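Tripeptidase (Staphylococcus aureus subsp. aureus, PDB 3RZA) probably hydrolyses tripeptides as a metal-dependent peptidase of the M20 family, with zinc and calcium ions bound in its catalytic domain. Local coordinates at residues Gln47-Leu50 and Lys51-Ile55. Numbering follows the deposited sequence.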
loop_
_atom_site.group_PDB
_atom_site.type_symbol
_atom_site.label_atom_id
_atom_site.label_comp_id
_atom_site.label_asym_id
_atom_site.label_seq_id
_atom_site.Cartn_x
_atom_site.Cartn_y
_atom_site.Cartn_z
ATOM N N GLN A 47 7.275 24.182 -26.857
ATOM C CA GLN A 47 6.164 24.995 -27.339
ATOM C C GLN A 47 6.562 26.160 -28.235
ATOM O O GLN A 47 6.029 26.240 -29.341
ATOM C CB GLN A 47 5.233 25.448 -26.198
ATOM C CG GLN A 47 3.874 26.024 -26.686
ATOM C CD GLN A 47 3.808 27.540 -26.621
ATOM O OE1 GLN A 47 4.806 28.234 -26.846
ATOM N NE2 GLN A 47 2.613 28.066 -26.335
ATOM N N PRO A 48 7.493 27.057 -27.780
ATOM C CA PRO A 48 7.982 28.116 -28.700
ATOM C C PRO A 48 8.757 27.618 -29.937
ATOM O O PRO A 48 8.774 28.315 -30.947
ATOM C CB PRO A 48 8.912 28.982 -27.805
ATOM C CG PRO A 48 8.686 28.542 -26.429
ATOM C CD PRO A 48 8.165 27.154 -26.469
ATOM N N ILE A 49 9.408 26.455 -29.853
ATOM C CA ILE A 49 10.059 25.837 -31.039
ATOM C C ILE A 49 9.019 25.421 -32.100
ATOM O O ILE A 49 9.177 25.733 -33.280
ATOM C CB ILE A 49 10.951 24.633 -30.651
ATOM C CG1 ILE A 49 12.177 25.100 -29.809
ATOM C CG2 ILE A 49 11.411 23.918 -31.881
ATOM C CD1 ILE A 49 12.993 23.947 -29.149
ATOM N N LEU A 50 7.936 24.783 -31.663
ATOM C CA LEU A 50 6.831 24.445 -32.551
ATOM C C LEU A 50 6.133 25.666 -33.135
ATOM O O LEU A 50 5.843 25.684 -34.325
ATOM C CB LEU A 50 5.799 23.553 -31.853
ATOM C CG LEU A 50 6.168 22.102 -31.629
ATOM C CD1 LEU A 50 5.185 21.487 -30.675
ATOM C CD2 LEU A 50 6.176 21.331 -32.920
ATOM N N LYS A 51 5.853 26.661 -32.297
ATOM C CA LYS A 51 5.249 27.922 -32.744
ATOM C C LYS A 51 5.991 28.514 -33.937
ATOM O O LYS A 51 5.359 28.818 -34.952
ATOM C CB LYS A 51 5.182 28.950 -31.605
ATOM C CG LYS A 51 4.653 30.336 -32.034
ATOM C CD LYS A 51 4.339 31.226 -30.841
ATOM C CE LYS A 51 3.491 32.418 -31.269
ATOM N NZ LYS A 51 3.185 33.326 -30.150
ATOM N N GLU A 52 7.317 28.636 -33.829
ATOM C CA GLU A 52 8.135 29.179 -34.942
ATOM C C GLU A 52 8.078 28.345 -36.226
ATOM O O GLU A 52 8.127 28.907 -37.319
ATOM C CB GLU A 52 9.608 29.308 -34.555
ATOM C CG GLU A 52 9.970 30.321 -33.428
ATOM C CD GLU A 52 9.343 31.682 -33.590
ATOM O OE1 GLU A 52 9.306 32.211 -34.727
ATOM O OE2 GLU A 52 8.874 32.231 -32.573
ATOM N N LYS A 53 8.018 27.018 -36.089
ATOM C CA LYS A 53 7.854 26.139 -37.244
ATOM C C LYS A 53 6.536 26.406 -37.980
ATOM O O LYS A 53 6.535 26.492 -39.198
ATOM C CB LYS A 53 7.960 24.671 -36.856
ATOM C CG LYS A 53 9.360 24.270 -36.479
ATOM C CD LYS A 53 9.495 22.804 -36.145
ATOM C CE LYS A 53 10.931 22.478 -35.711
ATOM N NZ LYS A 53 11.914 22.650 -36.823
ATOM N N PHE A 54 5.443 26.581 -37.233
ATOM C CA PHE A 54 4.120 26.829 -37.851
ATOM C C PHE A 54 4.023 28.208 -38.499
ATOM O O PHE A 54 3.531 28.311 -39.626
ATOM C CB PHE A 54 2.955 26.578 -36.853
ATOM C CG PHE A 54 2.656 25.129 -36.652
ATOM C CD1 PHE A 54 2.019 24.398 -37.657
ATOM C CD2 PHE A 54 3.041 24.468 -35.486
ATOM C CE1 PHE A 54 1.752 23.036 -37.497
ATOM C CE2 PHE A 54 2.783 23.117 -35.315
ATOM C CZ PHE A 54 2.136 22.392 -36.324
ATOM N N ILE A 55 4.535 29.235 -37.818
ATOM C CA ILE A 55 4.600 30.601 -38.369
ATOM C C ILE A 55 5.464 30.656 -39.632
ATOM O O ILE A 55 5.029 31.193 -40.645
ATOM C CB ILE A 55 5.158 31.633 -37.361
ATOM C CG1 ILE A 55 4.233 31.806 -36.161
ATOM C CG2 ILE A 55 5.321 33.022 -38.033
ATOM C CD1 ILE A 55 4.840 32.672 -35.057
HETATM O O HOH W 1 8.935 31.117 -30.245
#
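Lys51 N donates to Gln47 O (3.0 Å), the first of four successive i+4 N-H to i C=O hydrogen bonds of one alpha-helix. Beyond the backbone, Gln47 and Lys51 share Glu63 as a polar partner: Gln47 NE2 is hydrogen-bonded to Glu63 OE1 and to Asn75 O, while the extended chain of Lys51 carries NZ into a salt bridge with Glu63 OE2. At the next residue, Pro48 O is gripped twice. Glu52 N approaches from above the carbonyl plane, 38° out of it, at 3.2 Å from Pro48 O, and a water donates to both Pro48 O and Glu52 OE2, 2.6 Å from the latter. The bend of Glu52 at chi2 (-48°) folds its carboxylate back along the helix to meet this water. Ile49 O accepts from Lys53 N, and Ile49 CG2 runs alongside Lys53 CE at 4.1 Å, both side chains pointing the same way; Lys53 NZ ends in a salt bridge with Glu32. Phe54 N donates to Leu50 O (3.1 Å), with Phe54 CD2 lying 3.3 Å from Leu50 O, the ring set obliquely to it. On the buried side of helix 46-56, Leu50 packs on Leu134, and Phe54 on Leu138 and Leu141, of helix 128-147, while Phe54 also reaches Val61 on strand 60-63, which ends the large mixed sheet, and Cys79 on its antiparallel neighbour 77-81.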